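Local coordinates for protein fructokinase (PDB 3C8U) that probably catalyses the ATP-dependent phosphorylation of fructose, as a kinase with a P-loop fold, at residues A163-R168 / G185-N190; L12-P17 / W148-R153; G131-L134 / G140-D143. All coordinates share one frame; numbering follows the deposited sequence. Where two conformers were deposited one is given.

Contact 1: residues A163-R168 / G185-N190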
ATOM      1  N   ALA A 163      -4.210   5.716 -17.981  1.00 23.38           N
ATOM      2  CA  ALA A 163      -5.603   6.087 -18.253  1.00 22.79           C
ATOM      3  C   ALA A 163      -6.336   6.348 -16.966  1.00 23.95           C
ATOM      4  O   ALA A 163      -7.139   7.261 -16.850  1.00 23.26           O
ATOM      5  CB  ALA A 163      -6.322   4.995 -19.061  1.00 25.61           C
ATOM      6  N   ARG A 164      -6.024   5.552 -15.963  1.00 24.04           N
ATOM      7  CA  ARG A 164      -6.738   5.662 -14.690  1.00 24.69           C
ATOM      8  C   ARG A 164      -6.313   6.884 -13.940  1.00 25.23           C
ATOM      9  O   ARG A 164      -7.120   7.573 -13.333  1.00 26.40           O
ATOM     10  CB  ARG A 164      -6.520   4.425 -13.843  1.00 25.71           C
ATOM     11  CG  ARG A 164      -7.093   3.257 -14.495  1.00 27.63           C
ATOM     12  CD  ARG A 164      -7.261   2.159 -13.514  1.00 41.92           C
ATOM     13  NE  ARG A 164      -7.365   0.869 -14.169  1.00 41.72           N
ATOM     14  CZ  ARG A 164      -7.073  -0.280 -13.580  1.00 43.05           C
ATOM     15  NH1 ARG A 164      -6.642  -0.294 -12.315  1.00 32.35           N
ATOM     16  NH2 ARG A 164      -7.198  -1.405 -14.267  1.00 41.94           N
ATOM     17  N   LEU A 165      -5.031   7.194 -14.066  1.00 26.53           N
ATOM     18  CA  LEU A 165      -4.460   8.394 -13.445  1.00 23.14           C
ATOM     19  C   LEU A 165      -4.966   9.658 -14.110  1.00 24.82           C
ATOM     20  O   LEU A 165      -5.237  10.654 -13.445  1.00 25.54           O
ATOM     21  CB  LEU A 165      -2.930   8.341 -13.429  1.00 24.75           C
ATOM     22  CG  LEU A 165      -2.404   7.318 -12.410  1.00 19.84           C
ATOM     23  CD1 LEU A 165      -0.916   6.993 -12.597  1.00 24.46           C
ATOM     24  CD2 LEU A 165      -2.690   7.783 -11.005  1.00 25.78           C
ATOM     25  N   VAL A 166      -5.130   9.620 -15.428  1.00 22.53           N
ATOM     26  CA  VAL A 166      -5.624  10.822 -16.131  1.00 24.05           C
ATOM     27  C   VAL A 166      -7.055  11.095 -15.677  1.00 23.86           C
ATOM     28  O   VAL A 166      -7.396  12.219 -15.334  1.00 25.20           O
ATOM     29  CB  VAL A 166      -5.494  10.733 -17.653  1.00 21.86           C
ATOM     30  CG1 VAL A 166      -6.263  11.868 -18.360  1.00 20.56           C
ATOM     31  CG2 VAL A 166      -4.012  10.791 -18.031  1.00 22.83           C
ATOM     32  N   GLN A 167      -7.858  10.048 -15.621  1.00 25.28           N
ATOM     33  CA  GLN A 167      -9.243  10.180 -15.138  1.00 28.05           C
ATOM     34  C   GLN A 167      -9.284  10.772 -13.736  1.00 32.16           C
ATOM     35  O   GLN A 167     -10.118  11.644 -13.425  1.00 34.06           O
ATOM     36  CB  GLN A 167     -10.008   8.860 -15.176  1.00 27.50           C
ATOM     37  CG  GLN A 167     -11.539   9.051 -14.977  1.00 28.66           C
ATOM     38  CD  GLN A 167     -12.173  10.026 -15.988  1.00 27.27           C
ATOM     39  OE1 GLN A 167     -12.162   9.784 -17.198  1.00 31.74           O
ATOM     40  NE2 GLN A 167     -12.743  11.126 -15.484  1.00 19.91           N
ATOM     41  N   ARG A 168      -8.342  10.337 -12.919  1.00 33.52           N
ATOM     42  CA  ARG A 168      -8.262  10.818 -11.530  1.00 35.09           C
ATOM     43  C   ARG A 168      -8.149  12.322 -11.541  1.00 31.49           C
ATOM     44  O   ARG A 168      -8.879  13.030 -10.867  1.00 31.13           O
ATOM     45  CB  ARG A 168      -7.076  10.188 -10.775  1.00 36.42           C
ATOM     46  CG  ARG A 168      -6.763  10.840  -9.437  1.00 44.68           C
ATOM     47  CD  ARG A 168      -6.060   9.854  -8.494  1.00 52.52           C
ATOM     48  NE  ARG A 168      -4.611  10.062  -8.399  1.00 55.28           N
ATOM     49  CZ  ARG A 168      -3.776   9.198  -7.818  1.00 54.96           C
ATOM     50  NH1 ARG A 168      -4.240   8.061  -7.312  1.00 54.80           N
ATOM     51  NH2 ARG A 168      -2.476   9.450  -7.762  1.00 49.41           N
ATOM     52  N   GLY A 185       3.788  13.122 -14.978  1.00 32.57           N
ATOM     53  CA  GLY A 185       4.825  13.585 -14.113  1.00 32.89           C
ATOM     54  C   GLY A 185       5.000  12.509 -13.052  1.00 33.46           C
ATOM     55  O   GLY A 185       5.228  11.324 -13.325  1.00 34.67           O
ATOM     56  N   ASN A 186       4.853  12.973 -11.838  1.00 30.57           N
ATOM     57  CA  ASN A 186       5.059  12.189 -10.609  1.00 29.93           C
ATOM     58  C   ASN A 186       4.536  10.744 -10.644  1.00 29.79           C
ATOM     59  O   ASN A 186       5.303   9.766 -10.669  1.00 30.24           O
ATOM     60  CB  ASN A 186       4.319  12.962  -9.513  1.00 31.39           C
ATOM     61  CG  ASN A 186       4.770  12.645  -8.128  1.00 35.36           C
ATOM     62  OD1 ASN A 186       5.803  12.008  -7.882  1.00 33.74           O
ATOM     63  ND2 ASN A 186       3.972  13.122  -7.175  1.00 40.59           N
ATOM     64  N   ASP A 187       3.218  10.633 -10.537  1.00 28.80           N
ATOM     65  CA  ASP A 187       2.563   9.322 -10.367  1.00 30.94           C
ATOM     66  C   ASP A 187       3.162   8.276 -11.305  1.00 31.69           C
ATOM     67  O   ASP A 187       3.496   7.159 -10.881  1.00 29.04           O
ATOM     68  CB  ASP A 187       1.048   9.414 -10.534  1.00 29.58           C
ATOM     69  CG  ASP A 187       0.354   9.995  -9.305  1.00 37.70           C
ATOM     70  OD1 ASP A 187       0.906   9.854  -8.198  1.00 39.19           O
ATOM     71  OD2 ASP A 187      -0.740  10.590  -9.444  1.00 41.25           O
ATOM     72  N   LEU A 188       3.336   8.658 -12.576  1.00 32.49           N
ATOM     73  CA  LEU A 188       3.739   7.683 -13.620  1.00 33.14           C
ATOM     74  C   LEU A 188       5.227   7.381 -13.511  1.00 32.29           C
ATOM     75  O   LEU A 188       5.663   6.274 -13.795  1.00 29.61           O
ATOM     76  CB  LEU A 188       3.388   8.131 -15.060  1.00 35.12           C
ATOM     77  CG  LEU A 188       2.088   7.610 -15.716  1.00 39.20           C
ATOM     78  CD1 LEU A 188       2.247   7.685 -17.248  1.00 37.69           C
ATOM     79  CD2 LEU A 188       1.670   6.180 -15.302  1.00 28.22           C
ATOM     80  N   ALA A 189       5.992   8.380 -13.074  1.00 29.18           N
ATOM     81  CA  ALA A 189       7.429   8.202 -12.853  1.00 27.48           C
ATOM     82  C   ALA A 189       7.607   7.193 -11.719  1.00 24.92           C
ATOM     83  O   ALA A 189       8.492   6.330 -11.740  1.00 23.77           O
ATOM     84  CB  ALA A 189       8.132   9.544 -12.505  1.00 27.52           C
ATOM     85  N   ASN A 190       6.721   7.298 -10.744  1.00 23.11           N
ATOM     86  CA  ASN A 190       6.759   6.386  -9.566  1.00 24.93           C
ATOM     87  C   ASN A 190       6.382   4.974  -9.992  1.00 25.46           C
ATOM     88  O   ASN A 190       6.982   3.985  -9.590  1.00 24.26           O
ATOM     89  CB  ASN A 190       5.828   6.885  -8.452  1.00 20.13           C
ATOM     90  CG  ASN A 190       6.330   8.188  -7.811  1.00 24.17           C
ATOM     91  OD1 ASN A 190       7.515   8.530  -7.899  1.00 26.28           O
ATOM     92  ND2 ASN A 190       5.407   8.953  -7.252  1.00 22.97           N
TER

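Contact 2: residues L12-P17 / W148-R153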
ATOM      1  N   LEU A  12      -4.767 -17.988   2.787  1.00 17.66           N
ATOM      2  CA  LEU A  12      -5.001 -18.825   3.969  0.50 16.68           C
ATOM      3  C   LEU A  12      -4.032 -20.014   4.046  1.00 17.52           C
ATOM      4  O   LEU A  12      -3.541 -20.376   5.112  1.00 16.63           O
ATOM      5  CB  LEU A  12      -6.441 -19.344   4.033  0.50 17.27           C
ATOM      6  CG  LEU A  12      -7.531 -18.323   4.348  0.50 17.97           C
ATOM      7  CD1 LEU A  12      -8.897 -18.994   4.387  0.50 19.64           C
ATOM      8  CD2 LEU A  12      -7.238 -17.636   5.658  0.50 20.46           C
ATOM      9  N   GLU A  13      -3.773 -20.613   2.912  1.00 18.70           N
ATOM     10  CA  GLU A  13      -2.932 -21.818   2.830  1.00 21.47           C
ATOM     11  C   GLU A  13      -1.511 -21.488   3.184  1.00 19.49           C
ATOM     12  O   GLU A  13      -0.734 -22.360   3.556  1.00 17.96           O
ATOM     13  CB  GLU A  13      -2.907 -22.419   1.415  1.00 18.85           C
ATOM     14  CG  GLU A  13      -4.231 -22.917   0.952  1.00 28.30           C
ATOM     15  CD  GLU A  13      -4.183 -23.362  -0.492  1.00 29.57           C
ATOM     16  OE1 GLU A  13      -3.176 -23.085  -1.177  1.00 32.06           O
ATOM     17  OE2 GLU A  13      -5.181 -23.948  -0.926  1.00 30.51           O
ATOM     18  N   ARG A  14      -1.170 -20.233   3.009  1.00 16.66           N
ATOM     19  CA  ARG A  14       0.218 -19.791   3.180  1.00 17.55           C
ATOM     20  C   ARG A  14       0.485 -19.206   4.557  1.00 18.49           C
ATOM     21  O   ARG A  14       1.636 -19.058   4.980  1.00 19.55           O
ATOM     22  CB  ARG A  14       0.610 -18.814   2.088  1.00 16.79           C
ATOM     23  CG  ARG A  14       0.711 -19.487   0.732  1.00 18.54           C
ATOM     24  CD  ARG A  14       0.965 -18.418  -0.341  1.00 21.26           C
ATOM     25  NE  ARG A  14       1.285 -18.972  -1.668  1.00 21.96           N
ATOM     26  CZ  ARG A  14       0.415 -19.595  -2.446  1.00 26.88           C
ATOM     27  NH1 ARG A  14      -0.837 -19.798  -2.049  1.00 22.97           N
ATOM     28  NH2 ARG A  14       0.811 -20.046  -3.631  1.00 26.99           N
ATOM     29  N   LEU A  15      -0.589 -18.889   5.258  1.00 16.51           N
ATOM     30  CA  LEU A  15      -0.486 -18.410   6.656  1.00 16.62           C
ATOM     31  C   LEU A  15      -0.261 -19.611   7.561  1.00 19.57           C
ATOM     32  O   LEU A  15      -0.530 -20.730   7.192  1.00 22.09           O
ATOM     33  CB  LEU A  15      -1.754 -17.659   7.055  1.00 17.73           C
ATOM     34  CG  LEU A  15      -1.898 -16.311   6.317  1.00 18.38           C
ATOM     35  CD1 LEU A  15      -3.253 -15.724   6.668  1.00 19.05           C
ATOM     36  CD2 LEU A  15      -0.732 -15.327   6.628  1.00 17.75           C
ATOM     37  N   ASP A  16       0.252 -19.370   8.744  1.00 20.32           N
ATOM     38  CA  ASP A  16       0.614 -20.439   9.683  1.00 21.52           C
ATOM     39  C   ASP A  16      -0.220 -20.246  10.941  1.00 21.35           C
ATOM     40  O   ASP A  16       0.025 -19.317  11.707  1.00 19.10           O
ATOM     41  CB  ASP A  16       2.094 -20.357  10.037  1.00 19.34           C
ATOM     42  CG  ASP A  16       2.525 -21.418  11.022  1.00 23.78           C
ATOM     43  OD1 ASP A  16       1.685 -22.228  11.475  1.00 20.95           O
ATOM     44  OD2 ASP A  16       3.720 -21.401  11.385  1.00 25.43           O
ATOM     45  N   PRO A  17      -1.208 -21.091  11.138  1.00 21.28           N
ATOM     46  CA  PRO A  17      -2.148 -20.991  12.264  1.00 24.73           C
ATOM     47  C   PRO A  17      -1.446 -21.061  13.620  1.00 26.37           C
ATOM     48  O   PRO A  17      -1.972 -20.574  14.619  1.00 28.05           O
ATOM     49  CB  PRO A  17      -3.056 -22.215  12.077  1.00 25.66           C
ATOM     50  CG  PRO A  17      -2.751 -22.752  10.763  1.00 26.58           C
ATOM     51  CD  PRO A  17      -1.451 -22.276  10.307  1.00 25.43           C
ATOM     52  N   TRP A 148       6.862  -9.636   5.815  1.00 18.28           N
ATOM     53  CA  TRP A 148       5.572 -10.097   5.340  1.00 19.17           C
ATOM     54  C   TRP A 148       5.438 -11.608   5.545  1.00 21.97           C
ATOM     55  O   TRP A 148       6.395 -12.357   5.345  1.00 25.43           O
ATOM     56  CB  TRP A 148       5.352  -9.804   3.855  1.00 18.09           C
ATOM     57  CG  TRP A 148       5.651  -8.390   3.357  1.00 18.08           C
ATOM     58  CD1 TRP A 148       6.187  -8.066   2.161  1.00 18.58           C
ATOM     59  CD2 TRP A 148       5.449  -7.152   4.060  1.00 19.39           C
ATOM     60  NE1 TRP A 148       6.321  -6.702   2.049  1.00 20.51           N
ATOM     61  CE2 TRP A 148       5.856  -6.114   3.199  1.00 20.13           C
ATOM     62  CE3 TRP A 148       4.940  -6.824   5.321  1.00 19.41           C
ATOM     63  CZ2 TRP A 148       5.791  -4.771   3.563  1.00 21.39           C
ATOM     64  CZ3 TRP A 148       4.867  -5.484   5.686  1.00 20.19           C
ATOM     65  CH2 TRP A 148       5.287  -4.472   4.805  1.00 21.47           C
ATOM     66  N   ASP A 149       4.228 -12.056   5.887  1.00 18.88           N
ATOM     67  CA  ASP A 149       3.966 -13.487   5.949  1.00 18.59           C
ATOM     68  C   ASP A 149       3.528 -14.025   4.611  1.00 18.39           C
ATOM     69  O   ASP A 149       3.881 -15.135   4.217  1.00 18.20           O
ATOM     70  CB  ASP A 149       2.975 -13.818   7.071  1.00 17.17           C
ATOM     71  CG  ASP A 149       3.539 -13.472   8.430  1.00 18.53           C
ATOM     72  OD1 ASP A 149       4.555 -14.082   8.858  1.00 18.85           O
ATOM     73  OD2 ASP A 149       2.952 -12.610   9.098  1.00 17.80           O
ATOM     74  N   VAL A 150       2.747 -13.209   3.912  1.00 16.08           N
ATOM     75  CA  VAL A 150       2.303 -13.494   2.543  1.00 18.54           C
ATOM     76  C   VAL A 150       2.364 -12.167   1.801  1.00 17.05           C
ATOM     77  O   VAL A 150       2.068 -11.110   2.353  1.00 19.79           O
ATOM     78  CB  VAL A 150       0.861 -14.098   2.451  1.00 20.05           C
ATOM     79  CG1 VAL A 150       0.450 -14.396   0.988  1.00 16.24           C
ATOM     80  CG2 VAL A 150       0.714 -15.363   3.346  1.00 19.89           C
ATOM     81  N   SER A 151       2.800 -12.217   0.569  1.00 16.14           N
ATOM     82  CA  SER A 151       2.843 -11.021  -0.256  1.00 16.15           C
ATOM     83  C   SER A 151       2.153 -11.227  -1.590  1.00 16.97           C
ATOM     84  O   SER A 151       2.204 -12.310  -2.225  1.00 17.84           O
ATOM     85  CB  SER A 151       4.280 -10.563  -0.462  1.00 18.45           C
ATOM     86  OG  SER A 151       4.922 -11.406  -1.410  1.00 18.33           O
ATOM     87  N   ILE A 152       1.477 -10.154  -1.971  1.00 17.94           N
ATOM     88  CA  ILE A 152       0.671 -10.070  -3.184  1.00 18.58           C
ATOM     89  C   ILE A 152       1.068  -8.841  -3.991  1.00 21.22           C
ATOM     90  O   ILE A 152       1.094  -7.719  -3.489  1.00 20.77           O
ATOM     91  CB  ILE A 152      -0.850  -9.943  -2.889  1.00 20.74           C
ATOM     92  CG1 ILE A 152      -1.322 -11.025  -1.922  1.00 17.11           C
ATOM     93  CG2 ILE A 152      -1.663  -9.934  -4.224  1.00 16.32           C
ATOM     94  CD1 ILE A 152      -2.709 -10.795  -1.320  1.00 16.24           C
ATOM     95  N   ARG A 153       1.370  -9.077  -5.255  1.00 20.98           N
ATOM     96  CA  ARG A 153       1.553  -7.995  -6.208  1.00 19.91           C
ATOM     97  C   ARG A 153       0.316  -7.855  -7.068  1.00 21.94           C
ATOM     98  O   ARG A 153      -0.176  -8.818  -7.658  1.00 21.28           O
ATOM     99  CB  ARG A 153       2.785  -8.202  -7.078  1.00 21.76           C
ATOM    100  CG  ARG A 153       2.759  -7.329  -8.344  1.00 24.74           C
ATOM    101  CD  ARG A 153       4.049  -7.484  -9.134  1.00 25.59           C
ATOM    102  NE  ARG A 153       5.133  -6.804  -8.459  1.00 28.79           N
ATOM    103  CZ  ARG A 153       6.153  -7.416  -7.884  1.00 31.92           C
ATOM    104  NH1 ARG A 153       6.241  -8.748  -7.957  1.00 33.25           N
ATOM    105  NH2 ARG A 153       7.092  -6.693  -7.264  1.00 26.85           N
TER

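Contact 3: residues G131-L134 / G140-D143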
ATOM      1  N   GLY A 131       0.224  -0.727  -0.047  1.00 19.72           N
ATOM      2  CA  GLY A 131       1.029   0.435  -0.508  1.00 17.36           C
ATOM      3  C   GLY A 131       1.709   0.234  -1.840  1.00 17.40           C
ATOM      4  O   GLY A 131       1.645  -0.817  -2.436  1.00 18.63           O
ATOM      5  N   ASN A 132       2.436   1.245  -2.272  1.00 17.17           N
ATOM      6  CA  ASN A 132       3.126   1.186  -3.552  1.00 19.13           C
ATOM      7  C   ASN A 132       4.511   0.546  -3.474  1.00 17.90           C
ATOM      8  O   ASN A 132       5.031   0.086  -4.476  1.00 20.99           O
ATOM      9  CB  ASN A 132       3.203   2.595  -4.152  1.00 19.51           C
ATOM     10  CG  ASN A 132       1.828   3.166  -4.443  1.00 21.19           C
ATOM     11  OD1 ASN A 132       0.930   2.440  -4.907  1.00 31.55           O
ATOM     12  ND2 ASN A 132       1.647   4.434  -4.178  1.00 26.30           N
ATOM     13  N   TYR A 133       5.110   0.565  -2.279  1.00 18.49           N
ATOM     14  CA  TYR A 133       6.532   0.204  -2.105  1.00 19.23           C
ATOM     15  C   TYR A 133       6.790  -0.974  -1.183  1.00 18.05           C
ATOM     16  O   TYR A 133       7.769  -0.965  -0.441  1.00 19.16           O
ATOM     17  CB  TYR A 133       7.339   1.428  -1.621  1.00 17.08           C
ATOM     18  CG  TYR A 133       7.122   2.624  -2.524  1.00 20.82           C
ATOM     19  CD1 TYR A 133       7.515   2.586  -3.860  1.00 25.31           C
ATOM     20  CD2 TYR A 133       6.495   3.768  -2.062  1.00 18.05           C
ATOM     21  CE1 TYR A 133       7.291   3.666  -4.702  1.00 21.81           C
ATOM     22  CE2 TYR A 133       6.270   4.848  -2.901  1.00 19.11           C
ATOM     23  CZ  TYR A 133       6.670   4.792  -4.214  1.00 22.52           C
ATOM     24  OH  TYR A 133       6.440   5.874  -5.047  1.00 23.25           O
ATOM     25  N   LEU A 134       5.933  -2.000  -1.276  1.00 17.38           N
ATOM     26  CA  LEU A 134       6.003  -3.153  -0.375  1.00 18.68           C
ATOM     27  C   LEU A 134       6.829  -4.311  -0.898  1.00 18.64           C
ATOM     28  O   LEU A 134       7.143  -5.244  -0.153  1.00 20.05           O
ATOM     29  CB  LEU A 134       4.606  -3.623   0.025  1.00 19.38           C
ATOM     30  CG  LEU A 134       3.709  -2.541   0.683  1.00 19.92           C
ATOM     31  CD1 LEU A 134       2.464  -3.241   1.272  1.00 18.21           C
ATOM     32  CD2 LEU A 134       4.428  -1.661   1.750  1.00 15.24           C
ATOM     33  N   GLY A 140      16.439  -0.070   2.399  1.00 23.09           N
ATOM     34  CA  GLY A 140      15.435   0.048   3.432  1.00 21.57           C
ATOM     35  C   GLY A 140      14.205  -0.746   3.032  1.00 20.54           C
ATOM     36  O   GLY A 140      13.820  -1.728   3.669  1.00 19.15           O
ATOM     37  N   TRP A 141      13.629  -0.309   1.928  1.00 19.59           N
ATOM     38  CA  TRP A 141      12.366  -0.817   1.436  1.00 19.35           C
ATOM     39  C   TRP A 141      12.445  -2.318   1.189  1.00 21.16           C
ATOM     40  O   TRP A 141      11.499  -3.067   1.462  1.00 18.88           O
ATOM     41  CB  TRP A 141      11.909  -0.088   0.155  1.00 21.73           C
ATOM     42  CG  TRP A 141      11.588   1.372   0.383  1.00 17.94           C
ATOM     43  CD1 TRP A 141      12.383   2.426   0.090  1.00 21.14           C
ATOM     44  CD2 TRP A 141      10.402   1.915   0.980  1.00 22.95           C
ATOM     45  NE1 TRP A 141      11.774   3.596   0.440  1.00 20.49           N
ATOM     46  CE2 TRP A 141      10.554   3.312   0.997  1.00 19.47           C
ATOM     47  CE3 TRP A 141       9.214   1.352   1.487  1.00 24.33           C
ATOM     48  CZ2 TRP A 141       9.576   4.163   1.493  1.00 17.74           C
ATOM     49  CZ3 TRP A 141       8.241   2.196   1.992  1.00 19.72           C
ATOM     50  CH2 TRP A 141       8.425   3.597   1.987  1.00 20.82           C
ATOM     51  N   ARG A 142      13.600  -2.762   0.728  1.00 21.43           N
ATOM     52  CA  ARG A 142      13.759  -4.168   0.298  1.00 22.18           C
ATOM     53  C   ARG A 142      13.736  -5.091   1.518  1.00 23.14           C
ATOM     54  O   ARG A 142      13.438  -6.286   1.419  1.00 25.05           O
ATOM     55  CB  ARG A 142      15.033  -4.381  -0.538  1.00 22.66           C
ATOM     56  CG  ARG A 142      16.336  -4.164   0.205  1.00 24.93           C
ATOM     57  CD  ARG A 142      17.493  -4.671  -0.634  1.00 27.27           C
ATOM     58  NE  ARG A 142      17.556  -4.038  -1.945  1.00 25.70           N
ATOM     59  CZ  ARG A 142      18.443  -3.106  -2.279  1.00 29.66           C
ATOM     60  NH1 ARG A 142      19.315  -2.658  -1.389  1.00 29.36           N
ATOM     61  NH2 ARG A 142      18.435  -2.594  -3.491  1.00 24.35           N
ATOM     62  N   ASP A 143      13.965  -4.488   2.671  1.00 21.56           N
ATOM     63  CA  ASP A 143      14.005  -5.229   3.931  1.00 23.12           C
ATOM     64  C   ASP A 143      12.618  -5.557   4.437  1.00 21.71           C
ATOM     65  O   ASP A 143      12.452  -6.385   5.328  1.00 23.75           O
ATOM     66  CB  ASP A 143      14.739  -4.474   5.016  1.00 25.03           C
ATOM     67  CG  ASP A 143      16.196  -4.298   4.697  1.00 27.71           C
ATOM     68  OD1 ASP A 143      16.737  -5.083   3.912  1.00 28.78           O
ATOM     69  OD2 ASP A 143      16.779  -3.362   5.236  1.00 29.50           O
TER
HETATM   70  O   HOH W   1       9.454  -2.945  -0.303  1.00 26.52           O

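Contact 1: residues A163-R168 / G185-N190
In the helical part of this P-loop kinase fold that follows strand 150-154, Leu-165 and Arg-168 of helix 158-171 meet Asp-187 and Leu-188 in the first turn of helix 186-195. The two short segments run nearly antiparallel, at 157°, with their axes 10.8 Å apart at closest approach. That spacing is wide, so side chains rather than backbones bridge the gap. Leu-165 reaches into it: its CD1 packs on Asp-187 CB at 3.7 Å and on Leu-188 CD2 at 3.8 Å. On the Leu-188 side the apolar layer continues onto Met-158, while Leu-165 also rests on Ala-183 of helix 176-184. Further along the helix, Arg-168 swings its CG anti to the backbone N (chi1 168°) and bends at chi3, which brings the guanidinium back over Leu-165, three residues earlier in its own helix; Leu-165 CD2 sits 3.6 Å above the centre of that flat group. The methyl thus supports one guanidinium face while the charged edge reaches across to Asp-187. There the carboxylate stands steeply to the guanidinium, the planes 78° apart, so the pair is held through one nitrogen rather than as a parallel two-bond fork. Asp-187 lies in the opening turn of its helix, where a negative charge is likely to suit the helix dipole, and its side chain also touches Pro-31. The salt bridge itself is short but bent: Arg-168 NH2 meets Asp-187 OD2 at 2.7 Å, approaching from above the carboxylate plane.

Contact 2: residues L12-P17 / W148-R153
Leu-15 and Val-150 meet with their side chains at about a right angle, Leu-15 CD2 pressing on Val-150 CG2 at 3.6 Å. The valine places this methyl anti to its carbonyl carbon, and from there CG2 serves two neighbours, since Arg-14 CB lies 3.7 Å from Val-150 CG2. Leu-15 sets off beside the segment 148-153 rather than straight at it; with chi1 at -69° and CD1 taking the extended chi2 position, the other branch, CD2, is turned inward. The leucine side chain also crosses that of Asp-149 at about a right angle, and Leu-15 CD2 comes within 4.0 Å of Asp-149 CB. Only the aliphatic root of the aspartate takes part in this packing, for its carboxylate is occupied elsewhere: OD2 accepts from the backbone N of Leu-24 and OD1 from the side chain of Gln-19. Arg-14 behaves likewise. Its CB starts toward the strand, but the extended chain leads the guanidinium away, and NH1 bonds to the carbonyl of Gly-10 one turn back in its own helix. What crosses is therefore wholly apolar, flanked by polar ends that are tied down by other partners. Leu-203 of the edge strand 203-205 adds to the cover over both Arg-14 and Val-150. The arrangement is that of a terminal helix packed on a parallel alpha/beta sheet: the end of helix 4-14 and the turn after it lie against the start of strand 150-154, close to where the chain enters strand 23-28.

Contact 3: residues G131-L134 / G140-D143
The indole of Trp-141 carries Tyr-133 CB over one face, 3.6 Å above the plane and displaced toward the rim, while the tyrosine ring directs its edge at the same face. This edge-to-face pair lies in the loop between strands 126-131 and 150-154 of the parallel sheet of a P-loop kinase fold. The phenol ring and the six-membered ring of the indole have centroids 5.6 Å apart and planes inclined at 55°, an oblique form of the T-shaped stack. On the tyrosine itself, Asn-132 CB sits over the centre of one face. Closer in, the methylene makes a CH-pi contact: Tyr-133 CB stands 4.0 Å from the centroid of the six-membered ring of Trp-141, and Trp-141 CE3 is its nearest carbon at 3.6 Å. The backbone joins in, Tyr-133 O approaching Trp-141 CE3 to 3.3 Å. With CG anti to the carbonyl carbon (chi1 -53°), the phenol is carried off past the indole, and its hydroxyl bonds to the carbonyl of Gly-78. Trp-141 in turn meets Phe-85 and packs on Pro-80 and Phe-88, so the indole is enclosed by residues from several parts of the chain. An alanine in place of Trp-141 would remove the whole indole and probably leave Tyr-133 CB and the edge of its ring without their aromatic support, opening a gap beside Pro-80 and Phe-88. The two backbones are joined as well by a water that donates to both carbonyls, lying 2.6 Å from Tyr-133 O and 2.7 Å from Trp-141 O.

Contact 3 lies between the other two in space, its centre about 20 Å from that of contact 1 and about 17 Å from that of contact 2. Contacts 1 and 2, on opposite sides of the chain's centre, have centres about 30 Å apart and do not touch. Contact 3 meets both: Asn-190 CB packs on Tyr-133 OH at 3.6 Å, and Trp-148 NE1 probably bonds to Leu-134 O at 2.8 Å. Along the chain, 131-143 is nested within the loop closed by contact 2. Two of them border the probable Walker A loop: Arg-168 of contact 1 lies near it without touching, and in contact 3 Asn-132 OD1 accepts a hydrogen bond from its Lys-35 NZ.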